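Local coordinates for putative methyl-accepting chemotaxis signal transduction protein (Campylobacter jejuni subsp. jejuni serotype O:2, PDB 4XMR), which binds isoleucine through its tandem-PAS sensory domain and, as a chemoreceptor, probably passes ligand signals across the membrane to steer chemotaxis, at residues T177-Q182 / I186-N191; N60-V65 / K89-Q94; K209-G212 / F216-Y219; K111-Y116 / L132-K137; L50-L55 / D150-G155. All coordinates share one frame; numbering follows the deposited sequence.

Contact 1 (T177-Q182 / I186-N191)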
# COMPACT_ATOMS: atom_id res chain seq x y z
N THR B 177 -4.38 -11.34 -13.86
CA THR B 177 -4.61 -9.93 -14.14
C THR B 177 -3.35 -9.28 -14.68
O THR B 177 -2.23 -9.72 -14.41
CB THR B 177 -5.09 -9.17 -12.90
OG1 THR B 177 -4.10 -9.30 -11.87
CG2 THR B 177 -6.42 -9.73 -12.39
N PHE B 178 -3.54 -8.24 -15.48
CA PHE B 178 -2.43 -7.54 -16.11
C PHE B 178 -2.83 -6.12 -16.49
O PHE B 178 -4.01 -5.79 -16.47
CB PHE B 178 -1.85 -8.34 -17.30
CG PHE B 178 -2.88 -8.83 -18.30
CD1 PHE B 178 -3.58 -10.01 -18.06
CD2 PHE B 178 -3.10 -8.17 -19.50
CE1 PHE B 178 -4.51 -10.49 -18.98
CE2 PHE B 178 -4.03 -8.65 -20.42
CZ PHE B 178 -4.73 -9.81 -20.16
N LEU B 179 -1.84 -5.29 -16.76
CA LEU B 179 -2.04 -3.88 -17.07
C LEU B 179 -1.39 -3.52 -18.40
O LEU B 179 -0.27 -3.93 -18.66
CB LEU B 179 -1.39 -2.99 -16.02
CG LEU B 179 -1.83 -3.03 -14.57
CD1 LEU B 179 -1.04 -1.98 -13.79
CD2 LEU B 179 -3.33 -2.79 -14.45
N PHE B 180 -2.10 -2.71 -19.19
CA PHE B 180 -1.51 -2.05 -20.35
C PHE B 180 -1.31 -0.58 -20.03
O PHE B 180 -2.10 0.01 -19.29
CB PHE B 180 -2.44 -2.15 -21.56
CG PHE B 180 -2.64 -3.54 -22.06
CD1 PHE B 180 -1.75 -4.09 -22.96
CD2 PHE B 180 -3.74 -4.28 -21.66
CE1 PHE B 180 -1.92 -5.37 -23.43
CE2 PHE B 180 -3.93 -5.56 -22.13
CZ PHE B 180 -3.02 -6.11 -23.02
N ASP B 181 -0.27 0.01 -20.61
CA ASP B 181 -0.06 1.44 -20.44
C ASP B 181 -0.92 2.25 -21.42
O ASP B 181 -1.75 1.69 -22.14
CB ASP B 181 1.42 1.80 -20.54
CG ASP B 181 2.02 1.53 -21.91
OD1 ASP B 181 1.28 1.43 -22.92
OD2 ASP B 181 3.27 1.45 -21.99
N GLN B 182 -0.70 3.55 -21.42
CA GLN B 182 -1.50 4.49 -22.20
C GLN B 182 -1.37 4.27 -23.71
O GLN B 182 -2.23 4.70 -24.48
CB GLN B 182 -1.12 5.92 -21.83
CG GLN B 182 0.34 6.31 -22.10
CD GLN B 182 1.36 5.61 -21.20
OE1 GLN B 182 1.10 5.30 -20.03
NE2 GLN B 182 2.54 5.36 -21.76
N ILE B 186 1.86 -3.71 -23.06
CA ILE B 186 1.84 -4.45 -21.81
C ILE B 186 2.81 -3.82 -20.80
O ILE B 186 3.92 -3.41 -21.16
CB ILE B 186 2.12 -5.96 -22.03
CG1 ILE B 186 1.75 -6.78 -20.79
CG2 ILE B 186 3.56 -6.19 -22.45
CD1 ILE B 186 0.26 -6.88 -20.59
N PHE B 187 2.37 -3.70 -19.55
CA PHE B 187 3.08 -2.92 -18.54
C PHE B 187 3.36 -3.74 -17.28
O PHE B 187 4.46 -3.68 -16.73
CB PHE B 187 2.29 -1.65 -18.22
CG PHE B 187 2.84 -0.86 -17.06
CD1 PHE B 187 3.81 0.11 -17.27
CD2 PHE B 187 2.36 -1.05 -15.78
CE1 PHE B 187 4.31 0.85 -16.21
CE2 PHE B 187 2.85 -0.33 -14.71
CZ PHE B 187 3.83 0.62 -14.93
N ALA B 188 2.37 -4.49 -16.83
CA ALA B 188 2.50 -5.32 -15.63
C ALA B 188 1.66 -6.58 -15.78
O ALA B 188 0.66 -6.56 -16.50
CB ALA B 188 2.06 -4.56 -14.38
N ALA B 189 2.05 -7.68 -15.14
CA ALA B 189 1.29 -8.92 -15.23
C ALA B 189 1.55 -9.86 -14.05
O ALA B 189 2.67 -9.93 -13.55
CB ALA B 189 1.60 -9.63 -16.55
N THR B 190 0.52 -10.58 -13.63
CA THR B 190 0.65 -11.61 -12.61
C THR B 190 1.50 -12.76 -13.13
O THR B 190 2.39 -13.27 -12.45
CB THR B 190 -0.72 -12.15 -12.23
OG1 THR B 190 -1.50 -11.06 -11.71
CG2 THR B 190 -0.60 -13.23 -11.17
N ASN B 191 1.21 -13.17 -14.36
CA ASN B 191 2.03 -14.14 -15.05
C ASN B 191 3.09 -13.36 -15.81
O ASN B 191 2.81 -12.77 -16.84
CB ASN B 191 1.16 -14.97 -16.00
CG ASN B 191 1.96 -15.92 -16.88
OD1 ASN B 191 3.18 -16.07 -16.72
ND2 ASN B 191 1.27 -16.58 -17.80
O HOH W 1 -1.23 -12.22 -15.60
O HOH W 2 4.59 -0.67 -20.93

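Contact 2 (N60-V65 / K89-Q94)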
# COMPACT_ATOMS: atom_id res chain seq x y z
N ASN B 60 21.24 28.43 0.16
CA ASN B 60 20.16 28.18 1.11
C ASN B 60 19.30 26.99 0.70
O ASN B 60 18.86 26.20 1.54
CB ASN B 60 19.31 29.43 1.32
CG ASN B 60 20.02 30.48 2.14
OD1 ASN B 60 21.04 30.20 2.77
ND2 ASN B 60 19.48 31.70 2.15
N ILE B 61 19.05 26.86 -0.60
CA ILE B 61 18.28 25.73 -1.09
C ILE B 61 19.01 24.41 -0.80
O ILE B 61 18.42 23.47 -0.26
CB ILE B 61 17.97 25.87 -2.59
CG1 ILE B 61 16.96 27.00 -2.80
CG2 ILE B 61 17.42 24.55 -3.15
CD1 ILE B 61 16.85 27.48 -4.24
N ILE B 62 20.30 24.35 -1.12
CA ILE B 62 21.09 23.15 -0.85
C ILE B 62 21.01 22.80 0.64
O ILE B 62 20.71 21.66 1.02
CB ILE B 62 22.57 23.33 -1.24
CG1 ILE B 62 22.71 23.45 -2.76
CG2 ILE B 62 23.42 22.18 -0.73
CD1 ILE B 62 24.07 23.99 -3.21
N ASN B 63 21.27 23.79 1.48
CA ASN B 63 21.36 23.54 2.92
C ASN B 63 20.04 23.24 3.61
O ASN B 63 20.01 22.47 4.56
CB ASN B 63 22.05 24.71 3.62
CG ASN B 63 23.51 24.82 3.25
OD1 ASN B 63 24.14 23.85 2.85
ND2 ASN B 63 24.06 26.02 3.38
N ASN B 64 18.96 23.85 3.13
CA ASN B 64 17.67 23.74 3.81
C ASN B 64 16.70 22.77 3.14
O ASN B 64 15.96 22.08 3.84
CB ASN B 64 17.01 25.11 3.95
CG ASN B 64 17.79 26.04 4.84
OD1 ASN B 64 17.81 25.88 6.05
ND2 ASN B 64 18.45 27.03 4.24
N VAL B 65 16.69 22.74 1.81
CA VAL B 65 15.81 21.82 1.11
C VAL B 65 16.41 20.41 1.05
O VAL B 65 15.70 19.42 1.17
CB VAL B 65 15.46 22.32 -0.31
CG1 VAL B 65 14.59 21.32 -1.05
CG2 VAL B 65 14.74 23.67 -0.22
N LYS B 89 19.13 24.19 -12.90
CA LYS B 89 19.83 23.31 -11.96
C LYS B 89 18.80 22.49 -11.19
O LYS B 89 17.64 22.88 -11.05
CB LYS B 89 20.70 24.12 -11.00
CG LYS B 89 21.80 24.91 -11.69
CD LYS B 89 22.75 25.51 -10.67
CE LYS B 89 23.83 26.36 -11.33
NZ LYS B 89 24.72 26.99 -10.32
N VAL B 90 19.23 21.34 -10.68
CA VAL B 90 18.33 20.50 -9.91
C VAL B 90 19.03 19.99 -8.66
O VAL B 90 20.17 19.53 -8.73
CB VAL B 90 17.77 19.35 -10.77
CG1 VAL B 90 18.88 18.49 -11.33
CG2 VAL B 90 16.82 18.49 -9.95
N LEU B 91 18.37 20.13 -7.52
CA LEU B 91 18.87 19.59 -6.28
C LEU B 91 18.37 18.15 -6.18
O LEU B 91 17.16 17.93 -6.04
CB LEU B 91 18.39 20.43 -5.11
CG LEU B 91 18.91 19.98 -3.74
CD1 LEU B 91 20.43 20.14 -3.65
CD2 LEU B 91 18.24 20.77 -2.63
N LEU B 92 19.29 17.20 -6.27
CA LEU B 92 18.94 15.78 -6.45
C LEU B 92 19.35 14.91 -5.27
O LEU B 92 20.53 14.85 -4.92
CB LEU B 92 19.59 15.26 -7.73
CG LEU B 92 19.45 13.76 -8.03
CD1 LEU B 92 17.97 13.35 -8.15
CD2 LEU B 92 20.21 13.42 -9.30
N SER B 93 18.37 14.26 -4.66
CA SER B 93 18.61 13.24 -3.64
C SER B 93 18.40 11.85 -4.25
O SER B 93 17.30 11.55 -4.76
CB SER B 93 17.68 13.44 -2.45
OG SER B 93 17.93 12.48 -1.44
N GLN B 94 19.45 11.03 -4.23
CA GLN B 94 19.38 9.65 -4.70
C GLN B 94 20.42 8.78 -3.96
O GLN B 94 21.33 9.33 -3.33
CB GLN B 94 19.57 9.57 -6.21
CG GLN B 94 20.91 10.10 -6.70
CD GLN B 94 21.18 9.87 -8.19
OE1 GLN B 94 22.32 9.91 -8.62
NE2 GLN B 94 20.14 9.63 -8.97

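Contact 3 (K209-G212 / F216-Y219)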
# COMPACT_ATOMS: atom_id res chain seq x y z
N LYS B 209 -12.08 -3.32 -26.93
CA LYS B 209 -12.59 -2.15 -27.64
C LYS B 209 -14.07 -2.29 -28.04
O LYS B 209 -14.81 -1.31 -28.05
CB LYS B 209 -11.74 -1.85 -28.87
CG LYS B 209 -10.39 -1.26 -28.54
CD LYS B 209 -9.68 -0.75 -29.78
CE LYS B 209 -9.26 -1.88 -30.69
NZ LYS B 209 -8.57 -1.37 -31.92
N LEU B 210 -14.49 -3.52 -28.33
CA LEU B 210 -15.88 -3.79 -28.69
C LEU B 210 -16.82 -3.77 -27.48
O LEU B 210 -18.02 -3.57 -27.63
CB LEU B 210 -15.99 -5.14 -29.38
CG LEU B 210 -15.39 -5.30 -30.78
CD1 LEU B 210 -15.29 -6.77 -31.14
CD2 LEU B 210 -16.26 -4.56 -31.79
N ASN B 211 -16.28 -4.00 -26.29
CA ASN B 211 -17.12 -4.34 -25.14
C ASN B 211 -17.25 -3.35 -23.99
O ASN B 211 -18.24 -3.36 -23.27
CB ASN B 211 -16.70 -5.71 -24.58
CG ASN B 211 -17.20 -6.84 -25.42
OD1 ASN B 211 -18.32 -7.33 -25.23
ND2 ASN B 211 -16.39 -7.27 -26.39
N GLY B 212 -16.25 -2.50 -23.79
CA GLY B 212 -16.30 -1.56 -22.69
C GLY B 212 -16.00 -2.14 -21.31
O GLY B 212 -15.83 -3.36 -21.14
N PHE B 216 -17.69 -8.81 -19.87
CA PHE B 216 -16.95 -9.98 -20.32
C PHE B 216 -17.11 -10.26 -21.80
O PHE B 216 -18.20 -10.11 -22.37
CB PHE B 216 -17.33 -11.21 -19.51
CG PHE B 216 -16.80 -11.18 -18.12
CD1 PHE B 216 -15.54 -11.69 -17.84
CD2 PHE B 216 -17.52 -10.57 -17.11
CE1 PHE B 216 -15.03 -11.63 -16.55
CE2 PHE B 216 -17.02 -10.50 -15.83
CZ PHE B 216 -15.78 -11.03 -15.55
N PHE B 217 -16.02 -10.71 -22.41
CA PHE B 217 -16.00 -11.01 -23.83
C PHE B 217 -15.22 -12.28 -24.12
O PHE B 217 -14.32 -12.66 -23.36
CB PHE B 217 -15.40 -9.85 -24.61
CG PHE B 217 -14.07 -9.38 -24.09
CD1 PHE B 217 -12.90 -10.09 -24.36
CD2 PHE B 217 -13.98 -8.23 -23.32
CE1 PHE B 217 -11.67 -9.65 -23.88
CE2 PHE B 217 -12.76 -7.79 -22.83
CZ PHE B 217 -11.61 -8.49 -23.11
N SER B 218 -15.56 -12.93 -25.23
CA SER B 218 -14.79 -14.05 -25.74
C SER B 218 -13.75 -13.55 -26.73
O SER B 218 -13.98 -12.58 -27.45
CB SER B 218 -15.70 -15.08 -26.41
OG SER B 218 -16.57 -15.67 -25.46
N TYR B 219 -12.60 -14.21 -26.74
CA TYR B 219 -11.57 -13.93 -27.73
C TYR B 219 -10.70 -15.16 -27.87
O TYR B 219 -10.83 -16.11 -27.09
CB TYR B 219 -10.74 -12.69 -27.34
CG TYR B 219 -9.75 -12.93 -26.22
CD1 TYR B 219 -10.16 -12.94 -24.89
CD2 TYR B 219 -8.40 -13.13 -26.49
CE1 TYR B 219 -9.25 -13.15 -23.86
CE2 TYR B 219 -7.48 -13.34 -25.47
CZ TYR B 219 -7.91 -13.34 -24.16
OH TYR B 219 -7.01 -13.56 -23.15
O HOH W 3 -19.12 -9.76 -24.95

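Contact 4 (K111-Y116 / L132-K137). With ILE (isoleucine), chain E.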
# COMPACT_ATOMS: atom_id res chain seq x y z
N LYS B 111 14.24 21.94 -18.07
CA LYS B 111 13.20 22.91 -18.43
C LYS B 111 12.38 22.50 -19.65
O LYS B 111 11.33 23.08 -19.92
CB LYS B 111 13.78 24.31 -18.61
CG LYS B 111 14.25 24.95 -17.32
CD LYS B 111 14.65 26.40 -17.52
CE LYS B 111 13.46 27.26 -17.87
NZ LYS B 111 13.84 28.70 -18.01
N THR B 112 12.85 21.50 -20.38
CA THR B 112 12.12 21.02 -21.53
C THR B 112 11.48 19.66 -21.27
O THR B 112 10.97 19.02 -22.18
CB THR B 112 13.03 20.94 -22.79
OG1 THR B 112 14.24 20.25 -22.46
CG2 THR B 112 13.36 22.35 -23.32
N LYS B 113 11.51 19.22 -20.01
CA LYS B 113 10.94 17.92 -19.66
C LYS B 113 9.50 18.01 -19.19
O LYS B 113 9.09 19.01 -18.61
CB LYS B 113 11.81 17.22 -18.60
CG LYS B 113 13.10 16.71 -19.20
CD LYS B 113 13.92 15.92 -18.21
CE LYS B 113 15.18 15.38 -18.88
NZ LYS B 113 16.06 14.64 -17.92
N ASP B 114 8.73 16.96 -19.47
CA ASP B 114 7.30 16.96 -19.18
C ASP B 114 7.01 17.11 -17.69
O ASP B 114 6.12 17.88 -17.31
CB ASP B 114 6.63 15.70 -19.75
CG ASP B 114 6.06 15.92 -21.14
OD1 ASP B 114 6.47 16.90 -21.81
OD2 ASP B 114 5.21 15.12 -21.57
N TRP B 115 7.74 16.39 -16.84
CA TRP B 115 7.49 16.48 -15.40
C TRP B 115 7.66 17.91 -14.93
O TRP B 115 6.98 18.36 -14.00
CB TRP B 115 8.35 15.51 -14.58
CG TRP B 115 9.85 15.74 -14.62
CD1 TRP B 115 10.76 15.03 -15.35
CD2 TRP B 115 10.60 16.70 -13.87
NE1 TRP B 115 12.03 15.51 -15.13
CE2 TRP B 115 11.96 16.54 -14.22
CE3 TRP B 115 10.26 17.71 -12.95
CZ2 TRP B 115 12.97 17.32 -13.68
CZ3 TRP B 115 11.27 18.48 -12.41
CH2 TRP B 115 12.61 18.29 -12.78
N TYR B 116 8.56 18.64 -15.58
CA TYR B 116 8.82 20.02 -15.21
C TYR B 116 7.75 20.93 -15.83
O TYR B 116 7.06 21.66 -15.12
CB TYR B 116 10.23 20.43 -15.64
CG TYR B 116 10.64 21.81 -15.21
CD1 TYR B 116 10.44 22.91 -16.03
CD2 TYR B 116 11.25 22.03 -13.97
CE1 TYR B 116 10.81 24.17 -15.65
CE2 TYR B 116 11.63 23.30 -13.58
CZ TYR B 116 11.40 24.36 -14.42
OH TYR B 116 11.77 25.62 -14.04
N LEU B 132 12.35 5.99 -18.97
CA LEU B 132 13.67 5.64 -18.48
C LEU B 132 14.33 6.82 -17.79
O LEU B 132 14.65 7.83 -18.43
CB LEU B 132 14.54 5.19 -19.66
CG LEU B 132 15.89 4.58 -19.27
CD1 LEU B 132 15.69 3.32 -18.45
CD2 LEU B 132 16.71 4.28 -20.52
N ASP B 133 14.52 6.71 -16.48
CA ASP B 133 15.21 7.75 -15.71
C ASP B 133 16.53 8.17 -16.35
O ASP B 133 17.35 7.32 -16.70
CB ASP B 133 15.49 7.27 -14.28
CG ASP B 133 16.23 8.31 -13.45
OD1 ASP B 133 15.94 9.50 -13.63
OD2 ASP B 133 17.10 7.93 -12.64
N THR B 134 16.73 9.47 -16.50
CA THR B 134 17.94 10.01 -17.11
C THR B 134 19.21 9.56 -16.40
O THR B 134 20.22 9.25 -17.03
CB THR B 134 17.91 11.56 -17.13
OG1 THR B 134 16.76 12.00 -17.86
CG2 THR B 134 19.17 12.13 -17.77
N VAL B 135 19.17 9.53 -15.07
CA VAL B 135 20.39 9.25 -14.31
C VAL B 135 20.60 7.75 -14.06
O VAL B 135 21.61 7.18 -14.48
CB VAL B 135 20.42 10.01 -12.97
CG1 VAL B 135 21.76 9.80 -12.29
CG2 VAL B 135 20.16 11.49 -13.21
N LEU B 136 19.66 7.12 -13.37
CA LEU B 136 19.87 5.75 -12.90
C LEU B 136 19.41 4.68 -13.89
O LEU B 136 19.60 3.49 -13.65
CB LEU B 136 19.22 5.54 -11.53
CG LEU B 136 19.82 6.42 -10.44
CD1 LEU B 136 19.06 6.24 -9.12
CD2 LEU B 136 21.31 6.13 -10.25
N LYS B 137 18.80 5.12 -14.98
CA LYS B 137 18.44 4.21 -16.08
C LYS B 137 17.54 3.06 -15.62
O LYS B 137 17.72 1.91 -16.01
CB LYS B 137 19.68 3.69 -16.80
CG LYS B 137 20.53 4.79 -17.42
CD LYS B 137 19.76 5.53 -18.51
CE LYS B 137 20.56 6.69 -19.08
NZ LYS B 137 19.85 7.35 -20.21
N ILE E . 13.84 11.21 -13.59
CA ILE E . 14.10 12.61 -13.89
C ILE E . 14.45 12.72 -15.37
O ILE E . 14.29 13.77 -15.97
CB ILE E . 15.23 13.18 -12.99
CG1 ILE E . 15.25 14.71 -13.07
CG2 ILE E . 16.58 12.58 -13.34
CD1 ILE E . 16.13 15.38 -12.03
OXT ILE E . 14.85 11.73 -15.98

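Contact 5 (L50-L55 / D150-G155)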
# COMPACT_ATOMS: atom_id res chain seq x y z
N LEU B 50 9.43 26.30 4.73
CA LEU B 50 10.70 26.98 4.97
C LEU B 50 10.50 28.48 4.75
O LEU B 50 9.67 28.88 3.93
CB LEU B 50 11.78 26.47 4.02
CG LEU B 50 12.29 25.05 4.28
CD1 LEU B 50 13.15 24.58 3.11
CD2 LEU B 50 13.08 24.98 5.60
N PRO B 51 11.22 29.31 5.50
CA PRO B 51 11.06 30.75 5.26
C PRO B 51 11.50 31.15 3.85
O PRO B 51 12.38 30.50 3.28
CB PRO B 51 11.95 31.40 6.33
CG PRO B 51 12.85 30.33 6.82
CD PRO B 51 12.16 29.01 6.59
N TYR B 52 10.87 32.20 3.31
CA TYR B 52 11.13 32.65 1.94
C TYR B 52 12.63 32.84 1.69
O TYR B 52 13.16 32.42 0.66
CB TYR B 52 10.32 33.93 1.67
CG TYR B 52 10.37 34.48 0.25
CD1 TYR B 52 11.34 35.41 -0.11
CD2 TYR B 52 9.44 34.10 -0.71
CE1 TYR B 52 11.40 35.92 -1.39
CE2 TYR B 52 9.49 34.62 -2.01
CZ TYR B 52 10.47 35.53 -2.33
OH TYR B 52 10.54 36.05 -3.61
N GLN B 53 13.33 33.42 2.67
CA GLN B 53 14.77 33.65 2.56
C GLN B 53 15.58 32.36 2.39
O GLN B 53 16.67 32.37 1.80
CB GLN B 53 15.27 34.46 3.76
CG GLN B 53 16.76 34.81 3.72
CD GLN B 53 17.12 35.72 2.55
OE1 GLN B 53 16.56 36.81 2.40
NE2 GLN B 53 18.05 35.27 1.72
N SER B 54 15.06 31.26 2.91
CA SER B 54 15.75 29.98 2.82
C SER B 54 15.57 29.32 1.46
O SER B 54 16.21 28.32 1.15
CB SER B 54 15.27 29.03 3.93
OG SER B 54 15.65 29.50 5.22
N LEU B 55 14.70 29.90 0.63
CA LEU B 55 14.31 29.30 -0.64
C LEU B 55 14.78 30.07 -1.87
O LEU B 55 14.48 29.68 -2.99
CB LEU B 55 12.78 29.16 -0.71
CG LEU B 55 12.17 28.18 0.30
CD1 LEU B 55 10.66 28.28 0.29
CD2 LEU B 55 12.61 26.75 0.01
N ASP B 150 4.83 32.27 -1.01
CA ASP B 150 4.24 33.61 -1.08
C ASP B 150 3.84 33.94 -2.51
O ASP B 150 4.01 35.07 -2.98
CB ASP B 150 5.20 34.65 -0.51
CG ASP B 150 5.43 34.48 0.98
OD1 ASP B 150 4.97 33.46 1.54
OD2 ASP B 150 6.08 35.35 1.60
N GLY B 151 3.32 32.94 -3.21
CA GLY B 151 2.84 33.10 -4.57
C GLY B 151 3.89 33.08 -5.66
O GLY B 151 3.56 33.20 -6.84
N LYS B 152 5.16 32.92 -5.27
CA LYS B 152 6.26 32.95 -6.23
C LYS B 152 6.82 31.56 -6.47
O LYS B 152 7.05 30.80 -5.54
CB LYS B 152 7.37 33.87 -5.71
CG LYS B 152 6.88 35.25 -5.31
CD LYS B 152 7.35 36.34 -6.27
CE LYS B 152 6.65 37.66 -5.97
NZ LYS B 152 7.44 38.85 -6.38
N ILE B 153 7.03 31.22 -7.74
CA ILE B 153 7.57 29.92 -8.09
C ILE B 153 8.98 29.75 -7.54
O ILE B 153 9.84 30.62 -7.73
CB ILE B 153 7.53 29.67 -9.62
CG1 ILE B 153 7.96 28.25 -9.96
CG2 ILE B 153 8.38 30.70 -10.38
CD1 ILE B 153 7.00 27.20 -9.45
N ILE B 154 9.20 28.66 -6.82
CA ILE B 154 10.52 28.32 -6.32
C ILE B 154 11.16 27.28 -7.24
O ILE B 154 12.36 27.32 -7.53
CB ILE B 154 10.43 27.76 -4.88
CG1 ILE B 154 9.87 28.83 -3.94
CG2 ILE B 154 11.79 27.24 -4.40
CD1 ILE B 154 10.59 30.17 -4.02
N GLY B 155 10.35 26.34 -7.71
CA GLY B 155 10.85 25.31 -8.58
C GLY B 155 9.83 24.22 -8.69
O GLY B 155 8.70 24.38 -8.23

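Contact 1 (T177-Q182 / I186-N191)
The β-hairpin of strands 177-180 and 186-189, at one edge of the antiparallel sheet of the second PAS-like module, carries a classic beta bulge: Phe187 and Ala188 both face Leu179. The carbonyl of Leu179 takes two backbone donors, Phe187 N at 2.8 Å to Leu179 O and, in a longer bond, Ala188 N, while Leu179 N returns a bond to Ala188 O. Beyond the bulge, Phe180 and Ile186 are paired but their side chains diverge at the root. The end of Ile186 bends back: with CG1 anti to the backbone N (chi1 -166°), CD1 comes over one face of the Phe180 ring, 4.2 Å from its centroid, in a CH-pi contact. Ile186 CD1 also touches Phe178 CD2 at 3.8 Å, and CZ of Phe180 lies at the edge of the Phe178 ring, in its plane.

Strand 186-189 is the outermost of the sheet, and strand 177-180 bonds on its other side to strand 236-243. On the face bearing Leu179 and Ala188, Leu179 CD1 lies 4.0 Å from Phe187 CD2, the two side chains running side by side in the same direction; helix 163-171 covers this face. At the far end Thr177 O is gripped by both Thr190 N, at 3.0 Å, and Thr190 OG1, while a water links it to Asn191 N. Thr177 OG1 has a separate partner in Thr25 of the long N-terminal helix. Near the turn, a second water bridges Asp181 OD2 and Ile186 O, and Asp181 OD1 accepts from the backbone N of Lys183 and Lys185.

Contact 2 (N60-V65 / K89-Q94)
Leu91 pushes its forked end against helix 58-76, CD2 lying against the carbonyl and side chain of Ile61 and the side chain of Val65 while CD1 meets Ile62. With CG anti to the backbone N (chi1 -178°), the side chain reaches out from strand 90-94 and straddles the helix surface with its two methyls. Leu91 CD2 comes within 3.6 Å of Ile61 O and 3.9 Å of Ile61 CG2, the side chains passing one another head to tail. One turn on, Leu91 CD2 also touches Val65 CB at 3.9 Å. Leu91 CD1 takes the other side, 4.1 Å from Ile62 CG1.

This is helix-on-sheet packing in the first PAS-like (Cache) module, where helix 58-76 packs on the antiparallel sheet and runs roughly along strand 90-94, the axes of segments 60-65 and 90-94 being inclined by 29°. Leu83 of the neighbouring strand meets Val65, and Leu104 of strand 103-105 touches both Ile62 and Leu91. Val90, next to Leu91, belongs to the isoleucine pocket. Within the helix, Asn60 O accepts from both Asn64 N and Asn64 ND2, which approach from opposite faces of the carbonyl plane; the side-chain bond from Asn64 ND2 to Asn60 O is 2.9 Å long.

Contact 3 (K209-G212 / F216-Y219)
The carboxamide plane of Asn211 is inclined by 34° to the ring of Phe217, Asn211 ND2 coming obliquely to the ring, 3.9 Å from Phe217 CG, while Asn211 CB stands the same 3.9 Å from Phe217 CD2. The pair sits where helix 202-211 ends and the chain turns into strand 217-221, an outermost strand of the antiparallel sheet in the second PAS-like module. Gly212 leaves the helix with positive phi (77°), a conformation favoured by glycine.

The CB of Phe217 is directed toward the helix end, 3.3 Å from Asn211 ND2; a chi1 of 51° sets CG between the backbone N and the carbonyl carbon. The ring continues along the helix onto Val204, Ala207 and Tyr208. The amide is held in turn by the helix itself, since Asn211 ND2 donates to the carbonyl of Ala207, four residues back, and this fixes the rotation of the group. Phe216 points away from Asn211, onto strand 224-233 and the long helix 9-48. On the amide's other end a water donates both to Asn211 OD1, at 2.6 Å, and to Phe216 O, at 2.8 Å.

Contact 4 (K111-Y116 / L132-K137)
Lys113 and Thr134 meet at the oxygen end of the carboxylate of the bound isoleucine, in the ligand pocket of this sensory domain. Lys113 leaves its backbone with CG anti to the carbonyl carbon (chi1 -73°) and then runs fully extended, which carries NZ to 2.7 Å from Thr134 OG1 and 2.8 Å from the ligand O. A third bond, to the carbonyl of Leu108, completes the grip on the ammonium group. Thr134 turns OG1 anti to its carbonyl carbon, where the hydroxyl accepts from Lys113 NZ and donates to the ligand OXT at 2.7 Å. The backbone N of Thr134 also binds OXT, so this oxygen is held twice by one residue.

Trp115 stands with chi1 at 64°, its CG between the backbone N and the carbonyl carbon, and presents NE1 to the ligand O at 3.0 Å; that oxygen lies at the edge of the indole near its plane, while CZ2 runs against the ligand CG1 at 3.5 Å. The ligand amino group is taken by Asp133, whose OD1 lies 2.7 Å from the ligand N. Asp133 OD2 faces the other way, accepting from Leu136 N in an Asx motif, from above the carboxylate plane, and from Asn80 ND2, bonds that hold the carboxylate in place. Tyr131 and Asp160 also bond to the ligand.

Lys113 occupies the N-cap position of helix 114-120, Trp115 lies in its first turn against Thr142 and Val156 of strands 139-149 and 152-162, and Thr134 sits on the loop joining strands 126-132 and 139-149.

Contact 5 (L50-L55 / D150-G155)
Residues 52-54 coil with helix-like phi and psi but lack a regular helical bonding pattern, Ser54 N and Leu55 N bonding back to Pro51 O and Tyr52 O, and opposite them Asp150 and Gly151, both with positive phi, turn the chain into strand 152-162. Tyr52 reaches toward this turn with CG anti to the backbone N (chi1 -175°), and Tyr52 OH lies 4.1 Å from Lys152 CG. That methylene lies at the edge of the phenol ring, near its plane. Asp150 OD2 comes obliquely to the same ring, 4.3 Å from Tyr52 CD2, so the turn approaches the tyrosine with both a carboxylate and an aliphatic stem.

Deeper in, Ile154 meets Leu55. Ile154 CD1 lies 4.1 Å from Leu55 CB, and Ile154 CG2 is 3.9 Å from Leu55 O, so the isoleucine leans on the backbone as much as on the side chain. Leu55 is buried and also packs on Val65 of helix 58-76, whereas the tyrosine end lies at the surface. Tyr52 and Leu55 both touch Lys149 of the preceding strand, whose NZ bonds to Leu50 O.

Ile154 and Gly155 both face Ile147 in a classic beta bulge, just after the tight 149-152 connection of a β-hairpin, and the linker between helices 9-48 and 58-76 packs against this hairpin end of the first PAS-like module's sheet.

In the fold
Along the chain, contact 5 opens first, in the linker after helix 9-48, and contacts 2 and 4 both fall, in sequence, between its two segments; contacts 1 and 3 follow in the second module. Contacts 2 and 5 lie about 13 Å apart between centres and touch, Asn60 meeting Gln53, and both reach the six-stranded sheet. Contact 4, about 17 Å from contact 2 between centres, meets it through Gln94 against Val135 and Leu136 beside the isoleucine pocket. Contacts 1 and 3 share the five-stranded sheet, with centres about 17 Å apart. Contacts 2 and 3, about 50 Å apart between centres, show the elongated tandem arrangement, with the observed ligand in the first module.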